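Local coordinates for extracellular ligand-binding receptor (Rhodopseudomonas palustris, PDB 3SG0), which binds benzoyl-formic acid in its ligand pocket and probably serves as the periplasmic solute-binding protein of a transport system for lignin-derived aromatic acids, at residues 46-51 and 307-312; 247-252 and 304-308. One frame throughout, in Å; residues are numbered along the deposited sequence. Where two conformers were deposited one is given.

Contact 1: 46-51 and 307-312; sequences PQSKTV and FGVHLW. With 173 (benzoyl-formic acid), chain B.
Helix 41-50 and the first turns of helix 306-328 cross at the edge of the benzoyl-formic acid pocket, where Gln47 and Gly308 bring the backbones close. The short axes pass 7.5 Å apart at -46°. The CA atoms of Gln47 and Gly308 lie only 4.2 Å apart. A side chain on Gly308 would run into Thr50 OG1, which is turned back to bond Pro46 O. The Gln47 side chain sits as a knob among Phe307, Gly308, His310 and Leu311. Its CG lies anti to the carbonyl carbon (chi1 -67°) and the chain then runs extended over the start of the other helix. There Gln47 NE2 donates to Phe307 O at 3.0 Å, with the acceptor in the amide plane. The donor stands above the plane of that carbonyl, and His310 N reaches the same oxygen from the opposite face. Ser97 OG bonds Gln47 OE1, so both ends of the amide are held. Cutting Gln47 back to an alanine would probably leave Phe307 O with one donor fewer and Ser97 OG without this partner, and open a gap beside His310. Ligand atom C3 lies at the edge of the Phe307 ring, in its plane, 3.7 Å from Phe307 CE2. Farther along, Leu311 CD2 lies against Gln47 O and Val51 CG2. Strand 28-34 lies beside Val51 and Leu311 through Ile32, while helix 283-298 flanks Thr50 with Tyr295 and Trp312 with Ala294.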
# COMPACT_ATOMS: atom_id res chain seq x y z
N PRO A 46 -1.57 -2.44 11.87
CA PRO A 46 -0.68 -3.57 11.56
C PRO A 46 0.78 -3.13 11.46
O PRO A 46 1.69 -3.87 11.87
CB PRO A 46 -1.21 -4.04 10.20
CG PRO A 46 -2.67 -3.75 10.29
CD PRO A 46 -2.75 -2.42 11.00
N GLN A 47 1.02 -1.95 10.90
CA GLN A 47 2.37 -1.41 10.79
C GLN A 47 2.95 -1.13 12.18
O GLN A 47 4.08 -1.49 12.46
CB GLN A 47 2.36 -0.19 9.88
CG GLN A 47 2.03 -0.62 8.45
CD GLN A 47 1.47 0.47 7.57
OE1 GLN A 47 1.35 1.64 7.97
NE2 GLN A 47 1.12 0.10 6.35
N SER A 48 2.15 -0.54 13.05
CA SER A 48 2.59 -0.27 14.42
C SER A 48 3.02 -1.55 15.12
O SER A 48 4.01 -1.58 15.85
CB SER A 48 1.47 0.41 15.19
OG SER A 48 1.90 0.77 16.49
N LYS A 49 2.26 -2.63 14.90
CA LYS A 49 2.54 -3.91 15.54
C LYS A 49 3.73 -4.64 14.94
O LYS A 49 4.32 -5.52 15.56
CB LYS A 49 1.31 -4.80 15.52
CG LYS A 49 0.17 -4.28 16.38
CD LYS A 49 -1.07 -5.15 16.27
CE LYS A 49 -2.25 -4.49 16.98
NZ LYS A 49 -3.52 -5.22 16.71
N THR A 50 4.09 -4.25 13.72
CA THR A 50 5.23 -4.85 13.03
C THR A 50 6.57 -4.31 13.53
O THR A 50 7.59 -4.98 13.42
CB THR A 50 5.07 -4.69 11.51
OG1 THR A 50 3.92 -5.44 11.09
CG2 THR A 50 6.29 -5.16 10.74
N VAL A 51 6.56 -3.10 14.11
CA VAL A 51 7.81 -2.48 14.54
C VAL A 51 8.63 -3.40 15.44
O VAL A 51 9.85 -3.53 15.25
CB VAL A 51 7.55 -1.13 15.24
CG1 VAL A 51 8.86 -0.53 15.76
CG2 VAL A 51 6.87 -0.16 14.29
N PHE A 307 -1.03 -5.17 5.66
CA PHE A 307 -0.50 -3.82 5.77
C PHE A 307 0.79 -3.74 6.58
O PHE A 307 1.63 -2.89 6.31
CB PHE A 307 -1.59 -2.84 6.20
CG PHE A 307 -2.67 -2.75 5.18
CD1 PHE A 307 -3.87 -3.42 5.34
CD2 PHE A 307 -2.42 -2.09 3.99
CE1 PHE A 307 -4.83 -3.39 4.33
CE2 PHE A 307 -3.38 -2.06 2.98
CZ PHE A 307 -4.57 -2.72 3.15
N GLY A 308 0.98 -4.67 7.52
CA GLY A 308 2.23 -4.73 8.24
C GLY A 308 3.40 -5.07 7.33
O GLY A 308 4.55 -4.65 7.56
N VAL A 309 3.13 -5.83 6.27
CA VAL A 309 4.19 -6.24 5.36
C VAL A 309 4.73 -5.07 4.55
O VAL A 309 5.83 -5.15 4.03
CB VAL A 309 3.76 -7.45 4.47
CG1 VAL A 309 3.29 -6.99 3.09
CG2 VAL A 309 4.92 -8.42 4.34
N HIS A 310 3.98 -3.98 4.46
CA HIS A 310 4.49 -2.81 3.76
C HIS A 310 5.62 -2.18 4.56
O HIS A 310 6.57 -1.63 3.98
CB HIS A 310 3.34 -1.85 3.44
CG HIS A 310 2.33 -2.51 2.58
ND1 HIS A 310 0.98 -2.21 2.53
CD2 HIS A 310 2.52 -3.56 1.74
CE1 HIS A 310 0.39 -3.04 1.68
NE2 HIS A 310 1.30 -3.86 1.19
N LEU A 311 5.56 -2.28 5.88
CA LEU A 311 6.69 -1.88 6.71
C LEU A 311 7.82 -2.90 6.59
O LEU A 311 8.98 -2.55 6.38
CB LEU A 311 6.25 -1.71 8.17
CG LEU A 311 7.37 -1.38 9.16
CD1 LEU A 311 8.20 -0.19 8.73
CD2 LEU A 311 6.77 -1.16 10.54
N TRP A 312 7.47 -4.18 6.71
CA TRP A 312 8.46 -5.25 6.63
C TRP A 312 9.28 -5.18 5.33
O TRP A 312 10.52 -5.20 5.37
CB TRP A 312 7.77 -6.60 6.76
CG TRP A 312 8.70 -7.77 6.76
CD1 TRP A 312 9.07 -8.52 5.69
CD2 TRP A 312 9.39 -8.31 7.89
NE1 TRP A 312 9.95 -9.50 6.08
CE2 TRP A 312 10.16 -9.40 7.43
CE3 TRP A 312 9.42 -7.99 9.25
CZ2 TRP A 312 10.95 -10.17 8.28
CZ3 TRP A 312 10.21 -8.76 10.10
CH2 TRP A 312 10.97 -9.83 9.61
O1B 173 B . -2.48 4.76 -0.53
C1 173 B . -3.49 4.81 0.13
O1A 173 B . -4.14 6.01 0.43
C2 173 B . -4.24 3.56 0.48
O2 173 B . -5.36 3.62 0.89
C1G 173 B . -3.51 2.26 0.34
C2D 173 B . -2.09 2.15 0.88
C2E 173 B . -1.32 0.86 0.73
C3 173 B . -1.98 -0.32 0.02
C1E 173 B . -3.42 -0.18 -0.51
C1D 173 B . -4.20 1.10 -0.35

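Contact 2: 247-252 and 304-308; sequences HGVATE and PTIFG. With 173 (benzoyl-formic acid), chain B.
Thr251 and Glu252 pack on Thr305, just before helix 306-328, and waters fill out the polar side of the meeting. Pro304 is linked by water alone: its O receives a bond from a water that also donates to Glu252 OE1. Next, Thr305 CG2 lies 3.5 Å from Thr251 OG1 and faces Glu252 OE1. The two threonine side chains run side by side, and one water accepts from both hydroxyls. With chi1 at 166°, Thr251 OG1 swings away from its own N to the side of Thr305, and as N-cap of helix 252-258 it bonds Glu253 N. At Ile306 the backbone N donates to another water at 2.8 Å. That water donates to Ala250 O and Glu252 OE1. Ile306 CG2 packs 3.2 Å from Ala250 O and touches Ala250 CB; it also sits over one face of the Phe307 ring, offset toward the rim. The Phe307 ring then points into the loop. Its CE1 edge meets Thr251 CB at 3.8 Å, and CZ approaches Gly248 O at 3.5 Å. His247 lays a ring face against C1E of benzoyl-formic acid, with CD2 at 3.6 Å. Asp143 and Glu270 bond the two nitrogens of this imidazole and so fix its rotation. Gly248 CA lies 3.6 Å from ligand atom C1D, where a side chain would be crowded. No direct hydrogen bond joins the segments: waters bridge one end, and apolar and ring contacts line part of the pocket wall beside the ligand's phenyl ring. That is consistent with a loosely bonded interface whose ligand end suits an aromatic ring.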
# COMPACT_ATOMS: atom_id res chain seq x y z
N HIS A 247 -6.64 -3.33 -3.73
CA HIS A 247 -5.79 -3.91 -2.70
C HIS A 247 -5.83 -3.16 -1.37
O HIS A 247 -5.25 -3.62 -0.39
CB HIS A 247 -4.35 -4.11 -3.19
CG HIS A 247 -3.66 -2.85 -3.63
ND1 HIS A 247 -2.35 -2.86 -4.05
CD2 HIS A 247 -4.08 -1.56 -3.73
CE1 HIS A 247 -1.98 -1.64 -4.39
NE2 HIS A 247 -3.01 -0.83 -4.21
N GLY A 248 -6.53 -2.02 -1.32
CA GLY A 248 -6.81 -1.37 -0.05
C GLY A 248 -7.69 -2.21 0.87
O GLY A 248 -7.77 -1.92 2.07
N VAL A 249 -8.34 -3.24 0.34
CA VAL A 249 -9.24 -4.05 1.15
C VAL A 249 -8.63 -5.37 1.61
O VAL A 249 -9.31 -6.17 2.25
CB VAL A 249 -10.60 -4.33 0.44
CG1 VAL A 249 -11.18 -3.04 -0.13
CG2 VAL A 249 -10.47 -5.41 -0.63
N ALA A 250 -7.35 -5.59 1.31
CA ALA A 250 -6.72 -6.90 1.44
C ALA A 250 -6.37 -7.29 2.87
O ALA A 250 -5.39 -8.01 3.11
CB ALA A 250 -5.51 -6.98 0.53
N THR A 251 -7.19 -6.84 3.82
CA THR A 251 -7.05 -7.18 5.23
C THR A 251 -8.22 -8.05 5.68
O THR A 251 -9.37 -7.82 5.30
CB THR A 251 -6.97 -5.92 6.12
OG1 THR A 251 -7.16 -6.32 7.48
CG2 THR A 251 -8.04 -4.88 5.76
N GLU A 252 -7.93 -9.04 6.51
CA GLU A 252 -9.00 -9.86 7.07
C GLU A 252 -10.03 -9.04 7.86
O GLU A 252 -11.16 -9.48 8.04
CB GLU A 252 -8.42 -11.01 7.90
CG GLU A 252 -7.85 -12.15 7.06
CD GLU A 252 -6.57 -11.81 6.31
OE1 GLU A 252 -5.81 -10.91 6.76
OE2 GLU A 252 -6.32 -12.44 5.26
N PRO A 304 -0.49 -11.54 11.29
CA PRO A 304 -0.54 -10.18 10.75
C PRO A 304 -1.50 -10.08 9.58
O PRO A 304 -1.86 -11.09 8.97
CB PRO A 304 0.88 -9.97 10.25
CG PRO A 304 1.31 -11.33 9.80
CD PRO A 304 0.68 -12.29 10.79
N THR A 305 -1.90 -8.85 9.27
CA THR A 305 -2.54 -8.57 7.99
C THR A 305 -1.51 -7.94 7.05
O THR A 305 -0.41 -7.55 7.45
CB THR A 305 -3.75 -7.65 8.15
OG1 THR A 305 -3.31 -6.36 8.57
CG2 THR A 305 -4.73 -8.23 9.17
N ILE A 306 -1.88 -7.84 5.78
CA ILE A 306 -0.94 -7.44 4.75
C ILE A 306 -0.30 -6.08 5.02
O ILE A 306 0.85 -5.85 4.66
CB ILE A 306 -1.61 -7.42 3.36
CG1 ILE A 306 -0.56 -7.28 2.26
CG2 ILE A 306 -2.66 -6.33 3.27
CD1 ILE A 306 -1.13 -7.41 0.86
N PHE A 307 -1.03 -5.17 5.66
CA PHE A 307 -0.50 -3.82 5.77
C PHE A 307 0.79 -3.74 6.58
O PHE A 307 1.63 -2.89 6.31
CB PHE A 307 -1.59 -2.84 6.20
CG PHE A 307 -2.67 -2.75 5.18
CD1 PHE A 307 -3.87 -3.42 5.34
CD2 PHE A 307 -2.42 -2.09 3.99
CE1 PHE A 307 -4.83 -3.39 4.33
CE2 PHE A 307 -3.38 -2.06 2.98
CZ PHE A 307 -4.57 -2.72 3.15
N GLY A 308 0.98 -4.67 7.52
CA GLY A 308 2.23 -4.73 8.24
C GLY A 308 3.40 -5.07 7.33
O GLY A 308 4.55 -4.65 7.56
O1B 173 B . -2.48 4.76 -0.53
C1 173 B . -3.49 4.81 0.13
O1A 173 B . -4.14 6.01 0.43
C2 173 B . -4.24 3.56 0.48
O2 173 B . -5.36 3.62 0.89
C1G 173 B . -3.51 2.26 0.34
C2D 173 B . -2.09 2.15 0.88
C2E 173 B . -1.32 0.86 0.73
C3 173 B . -1.98 -0.32 0.02
C1E 173 B . -3.42 -0.18 -0.51
C1D 173 B . -4.20 1.10 -0.35
O HOH W 1 -4.15 -9.39 5.21
O HOH W 2 -5.69 -4.77 9.03
O HOH W 3 -4.46 -12.08 8.81

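The centres of contacts 1 and 2 lie 10 Å apart and both use the start of helix 306-328. Along the chain, 46-51 comes first, then 247-252, then 304-308 of contact 2, which overlaps 307-312 of contact 1 at Phe307 and Gly308. Contact 1 ties that helix to helix 41-50, beside the mixed sheet. Contact 2 ties it to the loop after strand 242-244, an outer strand of the parallel sheet. Pro46 CG also touches Thr305 OG1 at 3.2 Å. Elements packed with both sheets thus meet near the benzoyl-formic acid, which residues of helix 306-328 and the 247-252 loop touch, consistent with the two-lobed fold of periplasmic binding proteins, which hold their ligand between lobes.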